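Local coordinates for protein invasin ipaB (Shigella flexneri, PDB 3U0C) that is inserted into the host cell membrane, where it forms a pore with a partner translocator and lets type III secretion effectors pass into the cytosol, at residues A[108-122]-A[171-185]. Residues are numbered along the deposited sequence; the frame is centred on the assembly and turned at random.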
ATOM      1  N   LEU A 108      -3.019   1.489   3.444  1.00 27.17           N
ATOM      2  CA  LEU A 108      -3.324   1.005   2.108  1.00 33.37           C
ATOM      3  C   LEU A 108      -4.165  -0.276   2.121  1.00 31.74           C
ATOM      4  O   LEU A 108      -4.925  -0.537   1.194  1.00 27.66           O
ATOM      5  CB  LEU A 108      -2.042   0.792   1.303  1.00 27.29           C
ATOM      6  CG  LEU A 108      -1.268   2.043   0.875  1.00 27.50           C
ATOM      7  CD1 LEU A 108       0.125   1.665   0.379  1.00 27.37           C
ATOM      8  CD2 LEU A 108      -2.025   2.847  -0.175  1.00 31.85           C
ATOM      9  N   THR A 109      -4.009  -1.080   3.166  1.00 29.73           N
ATOM     10  CA  THR A 109      -4.798  -2.286   3.289  1.00 26.55           C
ATOM     11  C   THR A 109      -6.252  -1.909   3.516  1.00 30.17           C
ATOM     12  O   THR A 109      -7.150  -2.455   2.886  1.00 27.26           O
ATOM     13  CB  THR A 109      -4.295  -3.173   4.421  1.00 26.13           C
ATOM     14  OG1 THR A 109      -3.066  -3.782   4.016  1.00 31.49           O
ATOM     15  CG2 THR A 109      -5.302  -4.259   4.727  1.00 26.25           C
ATOM     16  N   ARG A 110      -6.470  -0.960   4.417  1.00 34.95           N
ATOM     17  CA  ARG A 110      -7.803  -0.434   4.656  1.00 38.29           C
ATOM     18  C   ARG A 110      -8.411   0.169   3.390  1.00 36.22           C
ATOM     19  O   ARG A 110      -9.602  -0.025   3.117  1.00 41.39           O
ATOM     20  CB  ARG A 110      -7.777   0.600   5.786  1.00 44.24           C
ATOM     21  CG  ARG A 110      -7.656  -0.003   7.176  1.00 52.91           C
ATOM     22  CD  ARG A 110      -7.891   1.049   8.272  1.00 61.32           C
ATOM     23  NE  ARG A 110      -6.905   2.136   8.214  1.00 65.60           N
ATOM     24  CZ  ARG A 110      -5.737   2.125   8.856  1.00 64.74           C
ATOM     25  NH1 ARG A 110      -5.404   1.094   9.620  1.00 64.64           N
ATOM     26  NH2 ARG A 110      -4.905   3.147   8.740  1.00 63.49           N
ATOM     27  N   ASP A 111      -7.595   0.882   2.618  1.00 28.25           N
ATOM     28  CA  ASP A 111      -8.060   1.507   1.385  1.00 31.83           C
ATOM     29  C   ASP A 111      -8.466   0.454   0.377  1.00 30.94           C
ATOM     30  O   ASP A 111      -9.486   0.571  -0.293  1.00 31.65           O
ATOM     31  CB  ASP A 111      -6.977   2.383   0.767  1.00 32.71           C
ATOM     32  CG  ASP A 111      -6.719   3.635   1.563  1.00 36.49           C
ATOM     33  OD1 ASP A 111      -7.615   4.062   2.324  1.00 42.89           O
ATOM     34  OD2 ASP A 111      -5.622   4.194   1.418  1.00 35.78           O
ATOM     35  N   TYR A 112      -7.640  -0.575   0.274  1.00 29.11           N
ATOM     36  CA  TYR A 112      -7.890  -1.680  -0.635  1.00 30.63           C
ATOM     37  C   TYR A 112      -9.228  -2.359  -0.357  1.00 29.56           C
ATOM     38  O   TYR A 112      -9.983  -2.628  -1.266  1.00 29.97           O
ATOM     39  CB  TYR A 112      -6.781  -2.702  -0.495  1.00 28.82           C
ATOM     40  CG  TYR A 112      -6.772  -3.764  -1.557  1.00 33.11           C
ATOM     41  CD1 TYR A 112      -6.601  -3.437  -2.897  1.00 30.90           C
ATOM     42  CD2 TYR A 112      -6.898  -5.104  -1.218  1.00 31.54           C
ATOM     43  CE1 TYR A 112      -6.557  -4.414  -3.861  1.00 29.44           C
ATOM     44  CE2 TYR A 112      -6.854  -6.087  -2.177  1.00 33.98           C
ATOM     45  CZ  TYR A 112      -6.687  -5.735  -3.494  1.00 29.37           C
ATOM     46  OH  TYR A 112      -6.643  -6.714  -4.448  1.00 33.34           O
ATOM     47  N   GLU A 113      -9.475  -2.647   0.917  1.00 33.51           N
ATOM     48  CA  GLU A 113     -10.691  -3.293   1.384  1.00 31.61           C
ATOM     49  C   GLU A 113     -11.898  -2.411   1.129  1.00 36.23           C
ATOM     50  O   GLU A 113     -12.931  -2.885   0.650  1.00 32.68           O
ATOM     51  CB  GLU A 113     -10.586  -3.579   2.881  1.00 34.18           C
ATOM     52  CG  GLU A 113      -9.660  -4.717   3.233  1.00 36.23           C
ATOM     53  CD  GLU A 113      -9.314  -4.768   4.719  1.00 44.63           C
ATOM     54  OE1 GLU A 113      -9.711  -3.853   5.478  1.00 43.89           O
ATOM     55  OE2 GLU A 113      -8.628  -5.729   5.133  1.00 49.51           O
ATOM     56  N   LYS A 114     -11.764  -1.133   1.464  1.00 28.79           N
ATOM     57  CA  LYS A 114     -12.823  -0.172   1.217  1.00 29.38           C
ATOM     58  C   LYS A 114     -13.197  -0.104  -0.270  1.00 29.79           C
ATOM     59  O   LYS A 114     -14.386  -0.056  -0.625  1.00 32.72           O
ATOM     60  CB  LYS A 114     -12.426   1.203   1.743  1.00 35.40           C
ATOM     61  CG  LYS A 114     -13.305   2.334   1.229  1.00 47.09           C
ATOM     62  CD  LYS A 114     -13.050   3.638   1.983  1.00 54.75           C
ATOM     63  CE  LYS A 114     -14.184   4.647   1.753  1.00 59.81           C
ATOM     64  NZ  LYS A 114     -13.885   5.934   2.469  1.00 63.00           N
ATOM     65  N   GLN A 115     -12.187  -0.115  -1.133  1.00 29.13           N
ATOM     66  CA  GLN A 115     -12.398  -0.039  -2.572  1.00 29.48           C
ATOM     67  C   GLN A 115     -12.987  -1.319  -3.153  1.00 36.33           C
ATOM     68  O   GLN A 115     -13.823  -1.259  -4.049  1.00 30.22           O
ATOM     69  CB  GLN A 115     -11.114   0.304  -3.311  1.00 29.16           C
ATOM     70  CG  GLN A 115     -10.677   1.730  -3.132  1.00 38.92           C
ATOM     71  CD  GLN A 115     -11.717   2.707  -3.617  1.00 34.78           C
ATOM     72  OE1 GLN A 115     -12.281   2.549  -4.708  1.00 38.21           O
ATOM     73  NE2 GLN A 115     -11.989   3.724  -2.807  1.00 33.34           N
ATOM     74  N   ILE A 116     -12.512  -2.464  -2.662  1.00 39.72           N
ATOM     75  CA  ILE A 116     -13.066  -3.766  -3.027  1.00 37.28           C
ATOM     76  C   ILE A 116     -14.560  -3.842  -2.702  1.00 38.24           C
ATOM     77  O   ILE A 116     -15.368  -4.296  -3.529  1.00 32.62           O
ATOM     78  CB  ILE A 116     -12.315  -4.916  -2.326  1.00 37.27           C
ATOM     79  CG1 ILE A 116     -10.901  -5.067  -2.900  1.00 31.07           C
ATOM     80  CG2 ILE A 116     -13.086  -6.214  -2.480  1.00 32.96           C
ATOM     81  CD1 ILE A 116     -10.844  -5.673  -4.272  1.00 33.19           C
ATOM     82  N   ASN A 117     -14.943  -3.382  -1.515  1.00 31.32           N
ATOM     83  CA  ASN A 117     -16.370  -3.316  -1.195  1.00 31.99           C
ATOM     84  C   ASN A 117     -17.122  -2.380  -2.133  1.00 32.59           C
ATOM     85  O   ASN A 117     -18.215  -2.711  -2.597  1.00 33.24           O
ATOM     86  CB  ASN A 117     -16.615  -2.898   0.254  1.00 31.94           C
ATOM     87  CG  ASN A 117     -18.082  -2.587   0.525  1.00 56.21           C
ATOM     88  OD1 ASN A 117     -18.948  -3.483   0.467  1.00 56.13           O
ATOM     89  ND2 ASN A 117     -18.379  -1.313   0.808  1.00 56.46           N
ATOM     90  N   LYS A 118     -16.540  -1.217  -2.403  1.00 35.30           N
ATOM     91  CA  LYS A 118     -17.130  -0.246  -3.320  1.00 39.35           C
ATOM     92  C   LYS A 118     -17.354  -0.844  -4.709  1.00 39.77           C
ATOM     93  O   LYS A 118     -18.355  -0.555  -5.376  1.00 32.56           O
ATOM     94  CB  LYS A 118     -16.251   1.008  -3.431  1.00 35.96           C
ATOM     95  CG  LYS A 118     -16.326   1.916  -2.228  1.00 31.28           C
ATOM     96  CD  LYS A 118     -15.839   3.306  -2.550  1.00 41.09           C
ATOM     97  CE  LYS A 118     -15.832   4.191  -1.310  1.00 45.18           C
ATOM     98  NZ  LYS A 118     -17.175   4.727  -0.922  1.00 56.13           N
ATOM     99  N   LEU A 119     -16.408  -1.674  -5.133  1.00 38.30           N
ATOM    100  CA  LEU A 119     -16.439  -2.282  -6.448  1.00 34.00           C
ATOM    101  C   LEU A 119     -17.515  -3.358  -6.551  1.00 35.30           C
ATOM    102  O   LEU A 119     -18.043  -3.608  -7.620  1.00 34.39           O
ATOM    103  CB  LEU A 119     -15.079  -2.882  -6.768  1.00 31.92           C
ATOM    104  CG  LEU A 119     -14.941  -3.731  -8.031  1.00 31.19           C
ATOM    105  CD1 LEU A 119     -15.303  -2.911  -9.261  1.00 31.49           C
ATOM    106  CD2 LEU A 119     -13.513  -4.272  -8.124  1.00 30.46           C
ATOM    107  N   LYS A 120     -17.811  -4.008  -5.436  1.00 37.31           N
ATOM    108  CA  LYS A 120     -18.882  -4.986  -5.400  1.00 41.32           C
ATOM    109  C   LYS A 120     -20.242  -4.311  -5.507  1.00 47.52           C
ATOM    110  O   LYS A 120     -21.127  -4.770  -6.239  1.00 36.09           O
ATOM    111  CB  LYS A 120     -18.811  -5.771  -4.107  1.00 45.55           C
ATOM    112  CG  LYS A 120     -20.153  -6.202  -3.553  1.00 55.87           C
ATOM    113  CD  LYS A 120     -19.912  -6.703  -2.144  1.00 58.82           C
ATOM    114  CE  LYS A 120     -21.161  -7.156  -1.415  1.00 70.39           C
ATOM    115  NZ  LYS A 120     -20.727  -7.446  -0.010  1.00 70.65           N
ATOM    116  N   ASN A 121     -20.417  -3.221  -4.770  1.00 34.02           N
ATOM    117  CA  ASN A 121     -21.647  -2.459  -4.902  1.00 36.07           C
ATOM    118  C   ASN A 121     -21.830  -1.968  -6.335  1.00 35.24           C
ATOM    119  O   ASN A 121     -22.948  -1.887  -6.829  1.00 37.34           O
ATOM    120  CB  ASN A 121     -21.683  -1.290  -3.929  1.00 35.91           C
ATOM    121  CG  ASN A 121     -21.700  -1.744  -2.486  1.00 38.56           C
ATOM    122  OD1 ASN A 121     -21.801  -2.940  -2.197  1.00 39.76           O
ATOM    123  ND2 ASN A 121     -21.608  -0.790  -1.566  1.00 37.68           N
ATOM    124  N   ALA A 122     -20.723  -1.660  -7.003  1.00 33.38           N
ATOM    125  CA  ALA A 122     -20.772  -1.173  -8.368  1.00 34.90           C
ATOM    126  C   ALA A 122     -21.197  -2.275  -9.322  1.00 40.30           C
ATOM    127  O   ALA A 122     -22.006  -2.039 -10.222  1.00 41.36           O
ATOM    128  CB  ALA A 122     -19.443  -0.592  -8.785  1.00 33.23           C
ATOM    129  N   ARG A 171     -17.640   2.002 -12.576  1.00 46.92           N
ATOM    130  CA  ARG A 171     -17.102   0.719 -12.151  1.00 43.84           C
ATOM    131  C   ARG A 171     -15.634   0.566 -12.544  1.00 47.51           C
ATOM    132  O   ARG A 171     -14.806   0.191 -11.714  1.00 33.37           O
ATOM    133  CB  ARG A 171     -17.925  -0.428 -12.743  1.00 41.42           C
ATOM    134  CG  ARG A 171     -17.628  -1.786 -12.128  1.00 44.16           C
ATOM    135  CD  ARG A 171     -16.894  -2.686 -13.108  1.00 47.89           C
ATOM    136  NE  ARG A 171     -16.722  -4.039 -12.585  1.00 53.90           N
ATOM    137  CZ  ARG A 171     -15.558  -4.680 -12.539  1.00 58.89           C
ATOM    138  NH1 ARG A 171     -14.457  -4.091 -12.986  1.00 58.41           N
ATOM    139  NH2 ARG A 171     -15.495  -5.908 -12.046  1.00 56.53           N
ATOM    140  N   THR A 172     -15.309   0.849 -13.803  1.00 43.15           N
ATOM    141  CA  THR A 172     -13.932   0.701 -14.250  1.00 44.30           C
ATOM    142  C   THR A 172     -13.008   1.625 -13.454  1.00 29.91           C
ATOM    143  O   THR A 172     -11.883   1.252 -13.157  1.00 29.55           O
ATOM    144  CB  THR A 172     -13.745   0.962 -15.766  1.00 47.26           C
ATOM    145  OG1 THR A 172     -13.568   2.367 -16.006  1.00 48.99           O
ATOM    146  CG2 THR A 172     -14.912   0.425 -16.577  1.00 30.58           C
ATOM    147  N   LEU A 173     -13.488   2.825 -13.119  1.00 32.14           N
ATOM    148  CA  LEU A 173     -12.714   3.757 -12.300  1.00 32.37           C
ATOM    149  C   LEU A 173     -12.339   3.119 -10.965  1.00 34.51           C
ATOM    150  O   LEU A 173     -11.160   3.118 -10.564  1.00 31.97           O
ATOM    151  CB  LEU A 173     -13.482   5.058 -12.060  1.00 32.21           C
ATOM    152  CG  LEU A 173     -13.238   6.171 -13.084  1.00 48.35           C
ATOM    153  CD1 LEU A 173     -14.267   7.300 -12.973  1.00 42.74           C
ATOM    154  CD2 LEU A 173     -11.819   6.701 -12.931  1.00 53.64           C
ATOM    155  N   ILE A 174     -13.338   2.576 -10.277  1.00 32.35           N
ATOM    156  CA  ILE A 174     -13.116   1.918  -8.994  1.00 32.01           C
ATOM    157  C   ILE A 174     -12.130   0.765  -9.143  1.00 31.56           C
ATOM    158  O   ILE A 174     -11.169   0.655  -8.382  1.00 31.04           O
ATOM    159  CB  ILE A 174     -14.432   1.385  -8.398  1.00 33.84           C
ATOM    160  CG1 ILE A 174     -15.404   2.536  -8.136  1.00 32.91           C
ATOM    161  CG2 ILE A 174     -14.160   0.609  -7.118  1.00 33.58           C
ATOM    162  CD1 ILE A 174     -16.835   2.092  -7.930  1.00 37.34           C
ATOM    163  N   GLU A 175     -12.374  -0.090 -10.131  1.00 32.09           N
ATOM    164  CA  GLU A 175     -11.497  -1.223 -10.395  1.00 31.76           C
ATOM    165  C   GLU A 175     -10.058  -0.756 -10.586  1.00 33.99           C
ATOM    166  O   GLU A 175      -9.118  -1.404 -10.127  1.00 31.23           O
ATOM    167  CB  GLU A 175     -11.970  -1.993 -11.629  1.00 32.18           C
ATOM    168  CG  GLU A 175     -11.119  -3.206 -11.969  1.00 42.61           C
ATOM    169  CD  GLU A 175     -11.818  -4.160 -12.916  1.00 44.29           C
ATOM    170  OE1 GLU A 175     -12.179  -3.734 -14.032  1.00 47.56           O
ATOM    171  OE2 GLU A 175     -12.005  -5.338 -12.544  1.00 48.74           O
ATOM    172  N   GLN A 176      -9.896   0.373 -11.267  1.00 38.08           N
ATOM    173  CA  GLN A 176      -8.575   0.942 -11.504  1.00 39.01           C
ATOM    174  C   GLN A 176      -7.909   1.320 -10.186  1.00 32.63           C
ATOM    175  O   GLN A 176      -6.737   1.013  -9.961  1.00 33.18           O
ATOM    176  CB  GLN A 176      -8.673   2.167 -12.415  1.00 42.79           C
ATOM    177  CG  GLN A 176      -8.548   1.850 -13.897  1.00 54.03           C
ATOM    178  CD  GLN A 176      -7.856   0.525 -14.152  1.00 57.07           C
ATOM    179  OE1 GLN A 176      -6.657   0.382 -13.914  1.00 52.50           O
ATOM    180  NE2 GLN A 176      -8.611  -0.452 -14.640  1.00 59.88           N
ATOM    181  N   LYS A 177      -8.662   1.987  -9.318  1.00 30.91           N
ATOM    182  CA  LYS A 177      -8.152   2.389  -8.008  1.00 30.50           C
ATOM    183  C   LYS A 177      -7.735   1.178  -7.186  1.00 32.72           C
ATOM    184  O   LYS A 177      -6.667   1.162  -6.593  1.00 30.36           O
ATOM    185  CB  LYS A 177      -9.166   3.200  -7.220  1.00 30.70           C
ATOM    186  CG  LYS A 177      -9.344   4.607  -7.719  1.00 58.28           C
ATOM    187  CD  LYS A 177     -10.275   5.376  -6.807  1.00 60.59           C
ATOM    188  CE  LYS A 177     -10.685   6.707  -7.420  1.00 59.17           C
ATOM    189  NZ  LYS A 177     -11.338   7.597  -6.406  1.00 56.48           N
ATOM    190  N   THR A 178      -8.597   0.168  -7.148  1.00 32.04           N
ATOM    191  CA  THR A 178      -8.256  -1.101  -6.527  1.00 30.05           C
ATOM    192  C   THR A 178      -6.864  -1.586  -6.953  1.00 30.16           C
ATOM    193  O   THR A 178      -5.995  -1.845  -6.110  1.00 29.36           O
ATOM    194  CB  THR A 178      -9.264  -2.200  -6.922  1.00 30.34           C
ATOM    195  OG1 THR A 178     -10.571  -1.847  -6.452  1.00 35.91           O
ATOM    196  CG2 THR A 178      -8.844  -3.505  -6.298  1.00 40.08           C
ATOM    197  N   LEU A 179      -6.676  -1.686  -8.267  1.00 32.96           N
ATOM    198  CA  LEU A 179      -5.450  -2.197  -8.863  1.00 33.90           C
ATOM    199  C   LEU A 179      -4.254  -1.298  -8.544  1.00 34.43           C
ATOM    200  O   LEU A 179      -3.138  -1.776  -8.332  1.00 31.19           O
ATOM    201  CB  LEU A 179      -5.622  -2.324 -10.379  1.00 32.92           C
ATOM    202  CG  LEU A 179      -6.575  -3.433 -10.860  1.00 32.49           C
ATOM    203  CD1 LEU A 179      -6.678  -3.472 -12.389  1.00 34.81           C
ATOM    204  CD2 LEU A 179      -6.162  -4.794 -10.320  1.00 31.34           C
ATOM    205  N   SER A 180      -4.519   0.003  -8.506  1.00 30.18           N
ATOM    206  CA  SER A 180      -3.526   1.012  -8.192  1.00 30.06           C
ATOM    207  C   SER A 180      -3.038   0.863  -6.748  1.00 34.03           C
ATOM    208  O   SER A 180      -1.835   0.889  -6.473  1.00 33.11           O
ATOM    209  CB  SER A 180      -4.129   2.400  -8.404  1.00 30.38           C
ATOM    210  OG  SER A 180      -3.237   3.424  -8.002  1.00 41.50           O
ATOM    211  N   ILE A 181      -3.987   0.729  -5.831  1.00 34.32           N
ATOM    212  CA  ILE A 181      -3.691   0.491  -4.426  1.00 30.12           C
ATOM    213  C   ILE A 181      -2.862  -0.774  -4.260  1.00 31.37           C
ATOM    214  O   ILE A 181      -1.867  -0.772  -3.545  1.00 30.10           O
ATOM    215  CB  ILE A 181      -4.983   0.364  -3.596  1.00 30.13           C
ATOM    216  CG1 ILE A 181      -5.751   1.682  -3.584  1.00 30.47           C
ATOM    217  CG2 ILE A 181      -4.686  -0.053  -2.178  1.00 29.69           C
ATOM    218  CD1 ILE A 181      -7.159   1.526  -3.050  1.00 30.66           C
ATOM    219  N   HIS A 182      -3.285  -1.844  -4.925  1.00 30.23           N
ATOM    220  CA  HIS A 182      -2.553  -3.101  -4.922  1.00 28.67           C
ATOM    221  C   HIS A 182      -1.133  -2.884  -5.407  1.00 29.72           C
ATOM    222  O   HIS A 182      -0.212  -3.521  -4.915  1.00 31.83           O
ATOM    223  CB  HIS A 182      -3.229  -4.131  -5.822  1.00 29.01           C
ATOM    224  CG  HIS A 182      -2.577  -5.477  -5.800  1.00 39.45           C
ATOM    225  ND1 HIS A 182      -3.040  -6.512  -5.001  1.00 38.50           N
ATOM    226  CD2 HIS A 182      -1.505  -5.969  -6.459  1.00 36.52           C
ATOM    227  CE1 HIS A 182      -2.279  -7.576  -5.189  1.00 34.44           C
ATOM    228  NE2 HIS A 182      -1.340  -7.274  -6.063  1.00 35.09           N
ATOM    229  N   SER A 183      -0.961  -1.994  -6.375  1.00 28.04           N
ATOM    230  CA  SER A 183       0.362  -1.699  -6.888  1.00 28.14           C
ATOM    231  C   SER A 183       1.190  -0.950  -5.836  1.00 27.81           C
ATOM    232  O   SER A 183       2.380  -1.200  -5.671  1.00 33.66           O
ATOM    233  CB  SER A 183       0.265  -0.878  -8.168  1.00 32.26           C
ATOM    234  OG  SER A 183       1.552  -0.696  -8.736  1.00 38.43           O
ATOM    235  N   LYS A 184       0.546  -0.025  -5.138  1.00 27.56           N
ATOM    236  CA  LYS A 184       1.181   0.706  -4.070  1.00 27.31           C
ATOM    237  C   LYS A 184       1.613  -0.237  -2.939  1.00 36.42           C
ATOM    238  O   LYS A 184       2.654  -0.027  -2.332  1.00 26.64           O
ATOM    239  CB  LYS A 184       0.280   1.823  -3.540  1.00 27.41           C
ATOM    240  CG  LYS A 184       0.246   3.071  -4.425  1.00 27.88           C
ATOM    241  CD  LYS A 184      -0.619   4.177  -3.840  1.00 28.03           C
ATOM    242  CE  LYS A 184      -1.092   5.151  -4.928  1.00 41.26           C
ATOM    243  NZ  LYS A 184      -1.666   6.407  -4.350  1.00 46.60           N
ATOM    244  N   LEU A 185       0.819  -1.274  -2.664  1.00 33.56           N
ATOM    245  CA  LEU A 185       1.200  -2.248  -1.643  1.00 31.07           C
ATOM    246  C   LEU A 185       2.442  -2.992  -2.091  1.00 29.24           C
ATOM    247  O   LEU A 185       3.364  -3.201  -1.301  1.00 26.83           O
ATOM    248  CB  LEU A 185       0.069  -3.228  -1.315  1.00 27.07           C
ATOM    249  CG  LEU A 185      -0.990  -2.664  -0.361  1.00 26.99           C
ATOM    250  CD1 LEU A 185      -2.328  -3.383  -0.502  1.00 27.18           C
ATOM    251  CD2 LEU A 185      -0.506  -2.680   1.068  1.00 26.58           C
TER
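Knobs-into-holes packing, with Gln115 and Leu119 of one helix and Ile174, Thr178 and Ile181 of the other as knobs, identifies this contact as part of the antiparallel coiled coil formed by helices 71-141 and 150-197 in the N-terminal region of the translocator. The axes of segments 108-122 and 171-185 approach to 9.1 Å, with 158° between their N-to-C directions. Ile174 enters the hole formed by Gln115, Lys118, Leu119 and Ala122; its CG2, anti to the backbone N, lies 3.6 Å from Leu119 CB, while CD1 reaches Ala122 CB. Leu119 CD1 in turn sits over the centre of one guanidinium face of Arg171, 3.7 Å above its plane. Asp123, just beyond the first segment, forms a salt bridge with Arg171 NE. Further along, Thr178 OG1 bonds back to Ile174 O (3.2 Å), 44° out of the carbonyl plane, an arrangement in which Thr178 CG2 meets Tyr112 CE1 at 3.5 Å and Ile116 CD1. The Tyr112 ring presents its edge to Thr178 O, carries Ile116 CG1 over one face, and meets the His182 ring obliquely, planes at 49°. Ile181 CD1 packs 3.5 Å from Gln115 CG, and Leu185 CD2 lies 3.8 Å from Leu108 CB. No hydrogen bond joins the segments; cohesion therefore probably rests mainly on interlocked side-chain carbons, including those of polar Gln115 and Thr178, with the Thr178 hydroxyl satisfied within its own helix.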